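Local coordinates for glucose-6-phosphate isomerase like protein (Thermus thermophilus, PDB 1WIW) that probably binds phosphorylated sugars and may interconvert them as a glucose-6-phosphate and mannose-6-phosphate isomerase, working as a two-domain protein of the PGI/PMI family, at residues E33-P38 with V100-P105; T64-E69 with L120-E125; T181-V186 with Y267-L272; V186-S191 with H280-R285. All coordinates share one frame; numbering follows the deposited sequence.

Contact 1 of 4, residues E33-P38 with V100-P105; sequences EAYPGP and VEVHIP
Glu33 and Glu101 reach for each other from opposite directions, and the polar side of this contact is the meeting of their carboxylates. Glu33 OE1 lies 4.0 Å from Glu101 OE2, with the two carboxylate planes 84° apart, nearly perpendicular. Two negative groups this close would repel, but Arg90 answers both: its NH2 makes a salt bridge to each of these oxygens, so the acids share one cation on strand 90-95. Glu101 gets there on an extended chain, its CG anti to the backbone N (chi1 -170°).

Tyr35 supplies the rest of the contact. Its OH is 4.1 Å from Glu101 OE2, too long for a hydrogen bond, and that oxygen sits at the edge of the ring, near its plane. The same OH is in van der Waals contact with Val102, 4.1 Å from CG2, the branch of the valine beside its backbone N. Within its own segment, Glu33 lays its CG 3.9 Å above one face of the Tyr35 ring, offset toward the rim.

The backbones stay well apart, 11.8 Å between Glu33 CA and Val102 CA. The loop before strand 39-45 thus sends the buried Tyr35 in between the sheet and helix 110-121, where Phe117 and Ala121 touch it, as far as Val102 on strand 102-103, the outermost strand of the parallel alpha/beta sheet of the N-terminal SIS-type domain.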
# COMPACT_ATOMS: atom_id res chain seq x y z
N GLU B 33 23.58 -14.92 -20.24
CA GLU B 33 24.62 -15.61 -19.48
C GLU B 33 24.07 -16.19 -18.19
O GLU B 33 23.01 -15.78 -17.71
CB GLU B 33 25.78 -14.66 -19.20
CG GLU B 33 25.42 -13.43 -18.38
CD GLU B 33 26.49 -12.35 -18.45
OE1 GLU B 33 26.43 -11.40 -17.66
OE2 GLU B 33 27.38 -12.47 -19.32
N ALA B 34 24.80 -17.15 -17.63
CA ALA B 34 24.39 -17.79 -16.39
C ALA B 34 24.86 -17.01 -15.17
O ALA B 34 25.94 -17.27 -14.64
CB ALA B 34 24.94 -19.21 -16.33
N TYR B 35 24.06 -16.04 -14.74
CA TYR B 35 24.40 -15.23 -13.59
C TYR B 35 24.68 -16.13 -12.40
O TYR B 35 23.85 -16.96 -12.03
CB TYR B 35 23.25 -14.27 -13.27
CG TYR B 35 23.01 -13.26 -14.36
CD1 TYR B 35 23.86 -12.17 -14.53
CD2 TYR B 35 21.96 -13.42 -15.27
CE1 TYR B 35 23.68 -11.27 -15.57
CE2 TYR B 35 21.77 -12.52 -16.31
CZ TYR B 35 22.63 -11.45 -16.46
OH TYR B 35 22.45 -10.57 -17.49
N PRO B 36 25.86 -15.98 -11.78
CA PRO B 36 26.23 -16.80 -10.62
C PRO B 36 25.36 -16.54 -9.41
O PRO B 36 25.15 -15.39 -9.01
CB PRO B 36 27.68 -16.40 -10.39
CG PRO B 36 27.68 -14.96 -10.77
CD PRO B 36 26.89 -14.98 -12.06
N GLY B 37 24.83 -17.61 -8.82
CA GLY B 37 24.00 -17.48 -7.64
C GLY B 37 24.88 -17.30 -6.43
O GLY B 37 26.11 -17.40 -6.55
N PRO B 38 24.31 -17.02 -5.24
CA PRO B 38 22.88 -16.87 -5.00
C PRO B 38 22.33 -15.62 -5.69
O PRO B 38 23.09 -14.74 -6.09
CB PRO B 38 22.79 -16.79 -3.48
CG PRO B 38 24.05 -16.08 -3.13
CD PRO B 38 25.07 -16.77 -4.01
N VAL B 100 22.23 1.35 -17.90
CA VAL B 100 21.95 0.01 -17.40
C VAL B 100 22.57 -1.09 -18.26
O VAL B 100 22.90 -0.86 -19.42
CB VAL B 100 20.44 -0.25 -17.31
CG1 VAL B 100 19.79 0.78 -16.40
CG2 VAL B 100 19.81 -0.23 -18.69
N GLU B 101 22.71 -2.28 -17.68
CA GLU B 101 23.28 -3.42 -18.38
C GLU B 101 22.23 -4.15 -19.23
O GLU B 101 22.54 -4.66 -20.31
CB GLU B 101 23.89 -4.40 -17.36
CG GLU B 101 24.72 -5.51 -18.00
CD GLU B 101 25.41 -6.40 -16.97
OE1 GLU B 101 26.08 -5.85 -16.06
OE2 GLU B 101 25.29 -7.64 -17.06
N VAL B 102 21.00 -4.19 -18.74
CA VAL B 102 19.89 -4.82 -19.45
C VAL B 102 18.78 -3.79 -19.57
O VAL B 102 18.25 -3.30 -18.57
CB VAL B 102 19.38 -6.06 -18.69
CG1 VAL B 102 18.28 -6.74 -19.49
CG2 VAL B 102 20.53 -7.03 -18.47
N HIS B 103 18.41 -3.47 -20.81
CA HIS B 103 17.41 -2.44 -21.06
C HIS B 103 15.95 -2.88 -21.20
O HIS B 103 15.62 -3.83 -21.92
CB HIS B 103 17.81 -1.64 -22.30
CG HIS B 103 17.07 -0.35 -22.46
ND1 HIS B 103 16.48 0.03 -23.64
CD2 HIS B 103 16.83 0.65 -21.58
CE1 HIS B 103 15.89 1.20 -23.48
NE2 HIS B 103 16.09 1.60 -22.24
N ILE B 104 15.08 -2.17 -20.48
CA ILE B 104 13.64 -2.41 -20.52
C ILE B 104 13.01 -1.02 -20.54
O ILE B 104 12.88 -0.37 -19.50
CB ILE B 104 13.12 -3.16 -19.27
CG1 ILE B 104 13.64 -4.60 -19.24
CG2 ILE B 104 11.58 -3.21 -19.29
CD1 ILE B 104 15.12 -4.72 -19.05
N PRO B 105 12.63 -0.54 -21.73
CA PRO B 105 12.02 0.79 -21.85
C PRO B 105 10.73 0.93 -21.03
O PRO B 105 10.06 -0.05 -20.71
CB PRO B 105 11.80 0.94 -23.36
CG PRO B 105 11.72 -0.48 -23.86
CD PRO B 105 12.79 -1.17 -23.06

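Contact 2 of 4, residues T64-E69 with L120-E125; sequences TLFLLE and LATGRE
Strand 64-69 and the end of the helix at Ala121 keep a strand-to-helix spacing, with Phe66 CA and Ala121 CA 9.5 Å apart, and a single aromatic ring spans most of that gap. Phe66 points its side chain toward the helix, and its far ring carbon does the touching: CZ lies 3.7 Å from Ala121 CB. The methyl approaches the ring obliquely. With CG anti to the carbonyl carbon and beside the backbone N (chi1 -68°), the ring projects from the sheet toward the last helical turn. The contact joins two layers of the alpha/beta SIS-type fold: helix 110-121 packs on a parallel sheet in which strand 64-70 is an inner strand. Thr122, the first residue to leave helical geometry, adds a looser touch, its CG2 4.5 Å from Phe66 CE2. The hydroxyl of Thr122 is turned to its own helix, where OG1 bonds to the backbone O of Leu118. Around the ring, Thr64 CG2 sits 3.7 Å above one face, offset toward the rim, while Tyr35 meets Phe66 edge-to-face. Leu118 and Val92 also pack against the buried Phe66.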
# COMPACT_ATOMS: atom_id res chain seq x y z
N THR B 64 24.93 -12.61 -7.41
CA THR B 64 24.41 -11.54 -8.25
C THR B 64 23.25 -10.80 -7.60
O THR B 64 22.36 -11.41 -7.01
CB THR B 64 23.92 -12.07 -9.61
OG1 THR B 64 24.98 -12.76 -10.28
CG2 THR B 64 23.45 -10.92 -10.49
N LEU B 65 23.28 -9.48 -7.71
CA LEU B 65 22.23 -8.64 -7.17
C LEU B 65 21.60 -7.93 -8.36
O LEU B 65 22.26 -7.14 -9.03
CB LEU B 65 22.81 -7.62 -6.18
CG LEU B 65 21.89 -6.58 -5.51
CD1 LEU B 65 21.51 -5.51 -6.51
CD2 LEU B 65 20.65 -7.26 -4.93
N PHE B 66 20.34 -8.24 -8.64
CA PHE B 66 19.64 -7.61 -9.74
C PHE B 66 18.97 -6.33 -9.26
O PHE B 66 18.07 -6.37 -8.41
CB PHE B 66 18.60 -8.57 -10.32
CG PHE B 66 19.19 -9.75 -11.01
CD1 PHE B 66 19.86 -9.61 -12.22
CD2 PHE B 66 19.09 -11.02 -10.45
CE1 PHE B 66 20.43 -10.71 -12.86
CE2 PHE B 66 19.66 -12.13 -11.08
CZ PHE B 66 20.33 -11.97 -12.29
N LEU B 67 19.42 -5.21 -9.80
CA LEU B 67 18.88 -3.90 -9.43
C LEU B 67 17.90 -3.50 -10.53
O LEU B 67 18.32 -3.07 -11.60
CB LEU B 67 20.03 -2.90 -9.34
CG LEU B 67 19.98 -1.79 -8.29
CD1 LEU B 67 19.72 -2.39 -6.91
CD2 LEU B 67 21.31 -1.04 -8.30
N LEU B 68 16.61 -3.66 -10.28
CA LEU B 68 15.59 -3.34 -11.27
C LEU B 68 15.21 -1.86 -11.20
O LEU B 68 14.26 -1.48 -10.51
CB LEU B 68 14.35 -4.22 -11.05
CG LEU B 68 14.66 -5.71 -10.83
CD1 LEU B 68 13.37 -6.51 -10.77
CD2 LEU B 68 15.55 -6.23 -11.95
N GLU B 69 15.96 -1.04 -11.93
CA GLU B 69 15.75 0.41 -11.95
C GLU B 69 14.62 0.83 -12.87
O GLU B 69 14.86 1.33 -13.97
CB GLU B 69 17.05 1.10 -12.36
CG GLU B 69 18.24 0.66 -11.54
CD GLU B 69 19.53 1.35 -11.93
OE1 GLU B 69 20.58 1.01 -11.33
OE2 GLU B 69 19.50 2.22 -12.82
N LEU B 120 14.00 -16.18 -15.90
CA LEU B 120 14.96 -16.79 -16.83
C LEU B 120 16.39 -16.68 -16.31
O LEU B 120 17.25 -17.49 -16.65
CB LEU B 120 14.86 -16.12 -18.20
CG LEU B 120 13.60 -16.39 -19.02
CD1 LEU B 120 13.60 -15.52 -20.26
CD2 LEU B 120 13.54 -17.85 -19.41
N ALA B 121 16.64 -15.66 -15.49
CA ALA B 121 17.97 -15.44 -14.93
C ALA B 121 18.23 -16.31 -13.71
O ALA B 121 19.38 -16.53 -13.33
CB ALA B 121 18.13 -13.97 -14.56
N THR B 122 17.17 -16.81 -13.09
CA THR B 122 17.31 -17.63 -11.89
C THR B 122 16.91 -19.10 -12.08
O THR B 122 16.55 -19.77 -11.11
CB THR B 122 16.49 -17.03 -10.72
OG1 THR B 122 15.12 -16.89 -11.12
CG2 THR B 122 17.04 -15.66 -10.33
N GLY B 123 16.95 -19.57 -13.32
CA GLY B 123 16.61 -20.96 -13.60
C GLY B 123 15.17 -21.38 -13.41
O GLY B 123 14.89 -22.55 -13.17
N ARG B 124 14.24 -20.44 -13.53
CA ARG B 124 12.83 -20.78 -13.37
C ARG B 124 12.04 -20.71 -14.67
O ARG B 124 10.97 -20.10 -14.73
CB ARG B 124 12.19 -19.87 -12.31
CG ARG B 124 12.66 -20.17 -10.90
CD ARG B 124 11.59 -19.82 -9.89
NE ARG B 124 11.73 -18.47 -9.38
CZ ARG B 124 10.82 -17.87 -8.62
NH1 ARG B 124 11.03 -16.64 -8.18
NH2 ARG B 124 9.69 -18.49 -8.31
N GLU B 125 12.57 -21.35 -15.71
CA GLU B 125 11.92 -21.36 -17.02
C GLU B 125 10.52 -21.98 -16.98
O GLU B 125 9.61 -21.52 -17.66
CB GLU B 125 12.77 -22.12 -18.04
CG GLU B 125 14.16 -21.56 -18.27
CD GLU B 125 15.13 -21.88 -17.13
OE1 GLU B 125 16.28 -21.38 -17.17
OE2 GLU B 125 14.76 -22.64 -16.21

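Contact 3 of 4, residues T181-V186 with Y267-L272; sequences TLFARV and YYLALL
The chain at helix 174-185 comes closest to helix 251-272 at Val186 and Tyr267, their CA atoms 5.9 Å apart. At that point Val186 packs onto main chain: its CG1 lies 3.5 Å from Tyr267 N. The valine CG1 is anti to its backbone N (chi1 176°), which directs this branch at the neighbouring helix, and it reaches Tyr267 CB at 4.3 Å. One turn along, the methyl of Ala270 sits against the carbonyl oxygen of Val186, with Ala270 CB 3.3 Å from Val186 O. The third touch is aliphatic on aromatic. Leu269 CD2 meets the edge of the Phe183 ring, in its plane, at 3.7 Å from both CE1 and CD1, and the two side chains cross at about a right angle. The side chain of Tyr267 sets out away from the 181-186 segment, and its OH is hydrogen-bonded to Asp13 OD1. Beyond the pair, Leu17 of helix 17-23 touches both Val186 and Tyr267, Leu160 of helix 152-160 and Phe167 of strand 164-168 pack on Phe183, and Ala184 packs on Phe201 of the second subunit.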
# COMPACT_ATOMS: atom_id res chain seq x y z
N THR B 181 -1.96 0.95 -9.78
CA THR B 181 -1.05 1.64 -10.69
C THR B 181 -1.48 1.50 -12.15
O THR B 181 -1.37 2.46 -12.93
CB THR B 181 0.39 1.12 -10.51
OG1 THR B 181 0.94 1.63 -9.30
CG2 THR B 181 1.29 1.54 -11.68
N LEU B 182 -1.97 0.32 -12.52
CA LEU B 182 -2.43 0.10 -13.89
C LEU B 182 -3.60 1.03 -14.22
O LEU B 182 -3.67 1.60 -15.31
CB LEU B 182 -2.88 -1.35 -14.09
CG LEU B 182 -1.76 -2.38 -14.34
CD1 LEU B 182 -2.31 -3.79 -14.26
CD2 LEU B 182 -1.13 -2.12 -15.70
N PHE B 183 -4.53 1.19 -13.27
CA PHE B 183 -5.69 2.04 -13.49
C PHE B 183 -5.36 3.53 -13.55
O PHE B 183 -6.08 4.31 -14.18
CB PHE B 183 -6.76 1.75 -12.44
CG PHE B 183 -7.64 0.59 -12.81
CD1 PHE B 183 -8.85 0.80 -13.46
CD2 PHE B 183 -7.20 -0.72 -12.61
CE1 PHE B 183 -9.61 -0.28 -13.92
CE2 PHE B 183 -7.95 -1.80 -13.06
CZ PHE B 183 -9.16 -1.58 -13.72
N ALA B 184 -4.28 3.93 -12.89
CA ALA B 184 -3.89 5.33 -12.93
C ALA B 184 -3.13 5.60 -14.22
O ALA B 184 -3.42 6.56 -14.93
CB ALA B 184 -3.02 5.67 -11.72
N ARG B 185 -2.18 4.73 -14.55
CA ARG B 185 -1.38 4.97 -15.75
C ARG B 185 -2.09 4.72 -17.08
O ARG B 185 -1.87 5.45 -18.04
CB ARG B 185 -0.08 4.17 -15.74
CG ARG B 185 0.90 4.78 -16.73
CD ARG B 185 1.88 3.81 -17.34
NE ARG B 185 2.95 3.45 -16.43
CZ ARG B 185 4.21 3.27 -16.80
NH1 ARG B 185 5.12 2.93 -15.90
NH2 ARG B 185 4.57 3.46 -18.06
N VAL B 186 -2.92 3.69 -17.12
CA VAL B 186 -3.64 3.33 -18.34
C VAL B 186 -5.04 3.96 -18.40
O VAL B 186 -5.39 4.60 -19.39
CB VAL B 186 -3.76 1.80 -18.47
CG1 VAL B 186 -4.61 1.43 -19.69
CG2 VAL B 186 -2.37 1.19 -18.60
N TYR B 267 -7.43 -0.68 -19.77
CA TYR B 267 -7.37 -0.23 -21.16
C TYR B 267 -8.76 0.17 -21.64
O TYR B 267 -8.96 1.27 -22.19
CB TYR B 267 -6.84 -1.36 -22.06
CG TYR B 267 -6.90 -1.07 -23.55
CD1 TYR B 267 -5.94 -0.27 -24.17
CD2 TYR B 267 -7.95 -1.56 -24.33
CE1 TYR B 267 -6.02 0.04 -25.54
CE2 TYR B 267 -8.04 -1.26 -25.69
CZ TYR B 267 -7.08 -0.46 -26.29
OH TYR B 267 -7.21 -0.14 -27.63
N TYR B 268 -9.72 -0.73 -21.45
CA TYR B 268 -11.11 -0.48 -21.85
C TYR B 268 -11.75 0.66 -21.06
O TYR B 268 -12.55 1.42 -21.60
CB TYR B 268 -11.94 -1.76 -21.71
CG TYR B 268 -11.59 -2.80 -22.75
CD1 TYR B 268 -11.17 -4.08 -22.38
CD2 TYR B 268 -11.63 -2.49 -24.12
CE1 TYR B 268 -10.80 -5.04 -23.35
CE2 TYR B 268 -11.26 -3.43 -25.09
CZ TYR B 268 -10.84 -4.70 -24.70
OH TYR B 268 -10.44 -5.61 -25.66
N LEU B 269 -11.39 0.80 -19.78
CA LEU B 269 -11.97 1.88 -18.99
C LEU B 269 -11.54 3.23 -19.56
O LEU B 269 -12.34 4.16 -19.66
CB LEU B 269 -11.55 1.77 -17.52
CG LEU B 269 -12.08 2.85 -16.57
CD1 LEU B 269 -13.61 2.94 -16.65
CD2 LEU B 269 -11.65 2.53 -15.15
N ALA B 270 -10.27 3.34 -19.95
CA ALA B 270 -9.77 4.58 -20.54
C ALA B 270 -10.59 4.90 -21.79
O ALA B 270 -10.99 6.05 -22.00
CB ALA B 270 -8.30 4.44 -20.91
N LEU B 271 -10.86 3.88 -22.61
CA LEU B 271 -11.65 4.08 -23.82
C LEU B 271 -13.05 4.56 -23.47
O LEU B 271 -13.62 5.40 -24.17
CB LEU B 271 -11.72 2.79 -24.65
CG LEU B 271 -10.38 2.25 -25.18
CD1 LEU B 271 -10.63 1.17 -26.22
CD2 LEU B 271 -9.58 3.39 -25.80
N LEU B 272 -13.61 4.05 -22.38
CA LEU B 272 -14.95 4.47 -21.95
C LEU B 272 -14.95 5.96 -21.55
O LEU B 272 -15.96 6.65 -21.72
CB LEU B 272 -15.44 3.61 -20.79
CG LEU B 272 -15.81 2.16 -21.13
CD1 LEU B 272 -16.24 1.42 -19.87
CD2 LEU B 272 -16.93 2.14 -22.16

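Contact 4 of 4, residues V186-S191 with H280-R285; sequences VAKSLS and HGLLER
Lys188 has the largest share of this contact, and it meets its partners through the aliphatic part of its chain. Its CE lies 4.0 Å from Leu282 CD2, and the two side chains cross at about a right angle. The same carbon comes to 4.3 Å from His280 CE1, at the edge of the imidazole and near its plane. The lysine chain is bent at chi2 (-62°) and again at chi4 (-63°), a double fold that turns NZ back toward main-chain oxygens. The amine is well supplied there: it donates to the backbone O of Asp276, Arg185 and Gly278, with a further weak bond of 3.3 Å from Lys188 NZ to Val186 O. The buried amino group, presumably charged, is thus held by backbone carbonyls, those of Arg185 and, weakly, Val186 lying just before the lysine in the chain.

Lys188 follows helix 174-185 in the C-terminal SIS domain: it is the first residue to leave helical geometry and does so with positive phi, turning the chain into the loop that runs on past strand 164-168. Opposite it, the loop preceding helix 284-288 supplies the other two residues.

Leu282 and His280 are themselves packed together, for Leu282 CD1 sits 3.1 Å above the centre of the His280 ring. His280 ND1 is bonded to Gly278 O, which fixes how the imidazole is turned. On the lysine side, Ala208 of the second subunit packs against Lys188, and the lysine backbone also hydrogen-bonds to that subunit.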
# COMPACT_ATOMS: atom_id res chain seq x y z
N VAL B 186 -2.92 3.69 -17.12
CA VAL B 186 -3.64 3.33 -18.34
C VAL B 186 -5.04 3.96 -18.40
O VAL B 186 -5.39 4.60 -19.39
CB VAL B 186 -3.76 1.80 -18.47
CG1 VAL B 186 -4.61 1.43 -19.69
CG2 VAL B 186 -2.37 1.19 -18.60
N ALA B 187 -5.83 3.78 -17.34
CA ALA B 187 -7.18 4.33 -17.33
C ALA B 187 -7.22 5.79 -16.87
O ALA B 187 -8.26 6.45 -16.97
CB ALA B 187 -8.09 3.47 -16.43
N LYS B 188 -6.09 6.30 -16.39
CA LYS B 188 -5.98 7.69 -15.94
C LYS B 188 -7.06 7.94 -14.87
O LYS B 188 -7.58 9.05 -14.74
CB LYS B 188 -6.20 8.65 -17.12
CG LYS B 188 -5.39 8.32 -18.39
CD LYS B 188 -3.89 8.39 -18.14
CE LYS B 188 -3.08 8.28 -19.43
NZ LYS B 188 -3.26 6.97 -20.13
N SER B 189 -7.37 6.89 -14.11
CA SER B 189 -8.41 6.96 -13.09
C SER B 189 -7.95 6.58 -11.69
O SER B 189 -7.00 5.81 -11.51
CB SER B 189 -9.59 6.06 -13.48
OG SER B 189 -10.15 6.46 -14.73
N LEU B 190 -8.65 7.11 -10.70
CA LEU B 190 -8.36 6.88 -9.30
C LEU B 190 -8.98 5.57 -8.82
O LEU B 190 -10.04 5.18 -9.28
CB LEU B 190 -8.94 8.05 -8.48
CG LEU B 190 -8.70 8.09 -6.98
CD1 LEU B 190 -7.23 8.36 -6.71
CD2 LEU B 190 -9.56 9.19 -6.35
N SER B 191 -8.29 4.90 -7.90
CA SER B 191 -8.76 3.66 -7.30
C SER B 191 -8.04 3.55 -5.96
O SER B 191 -7.11 4.31 -5.69
CB SER B 191 -8.43 2.44 -8.17
OG SER B 191 -7.03 2.25 -8.29
N HIS B 280 1.88 8.41 -23.98
CA HIS B 280 2.06 9.55 -24.88
C HIS B 280 2.74 10.78 -24.28
O HIS B 280 2.19 11.88 -24.30
CB HIS B 280 0.74 9.94 -25.56
CG HIS B 280 -0.32 10.43 -24.62
ND1 HIS B 280 -0.86 9.64 -23.63
CD2 HIS B 280 -0.98 11.61 -24.56
CE1 HIS B 280 -1.81 10.31 -23.00
NE2 HIS B 280 -1.90 11.51 -23.55
N GLY B 281 3.95 10.58 -23.76
CA GLY B 281 4.74 11.66 -23.20
C GLY B 281 4.35 12.31 -21.89
O GLY B 281 4.99 13.28 -21.48
N LEU B 282 3.33 11.79 -21.22
CA LEU B 282 2.89 12.37 -19.95
C LEU B 282 3.84 12.13 -18.77
O LEU B 282 3.86 12.91 -17.82
CB LEU B 282 1.50 11.85 -19.58
CG LEU B 282 0.29 12.43 -20.33
CD1 LEU B 282 0.55 12.41 -21.82
CD2 LEU B 282 -0.95 11.62 -19.98
N LEU B 283 4.61 11.04 -18.83
CA LEU B 283 5.51 10.70 -17.74
C LEU B 283 6.97 11.05 -18.01
O LEU B 283 7.80 10.96 -17.11
CB LEU B 283 5.39 9.20 -17.44
CG LEU B 283 4.03 8.73 -16.92
CD1 LEU B 283 3.97 7.21 -16.89
CD2 LEU B 283 3.79 9.30 -15.53
N GLU B 284 7.28 11.47 -19.23
CA GLU B 284 8.64 11.84 -19.60
C GLU B 284 9.28 12.79 -18.59
O GLU B 284 10.31 12.48 -17.99
CB GLU B 284 8.64 12.50 -20.98
CG GLU B 284 8.21 11.57 -22.11
CD GLU B 284 9.24 10.51 -22.42
OE1 GLU B 284 8.96 9.63 -23.27
OE2 GLU B 284 10.33 10.54 -21.81
N ARG B 285 8.65 13.95 -18.39
CA ARG B 285 9.15 14.94 -17.45
C ARG B 285 9.38 14.34 -16.06
O ARG B 285 10.44 14.52 -15.47
CB ARG B 285 8.15 16.10 -17.32
CG ARG B 285 7.82 16.82 -18.62
CD ARG B 285 8.91 17.80 -19.05
NE ARG B 285 8.45 18.67 -20.14
CZ ARG B 285 9.17 19.65 -20.67
NH1 ARG B 285 10.40 19.90 -20.22
NH2 ARG B 285 8.67 20.39 -21.65

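Contacts 1 and 2 belong to the N-terminal domain and touch each other, with centres about 6 Å apart; Tyr35 of contact 1 packs on Phe66 of contact 2, and Pro36 O bonds to Thr64 OG1. Contacts 3 and 4 are likewise joined in the C-terminal domain, with centres about 9 Å apart, sharing Val186, and both reach the second subunit. Contacts 2 and 3 are buried and apolar, one sheet against helix, the other helix against helix. Contacts 1 and 4 are only partly buried and bring in charged side chains: acids sharing an arginine in the first, a lysine held by carbonyls in the last. About 31 Å separates the centres of contacts 1 and 3.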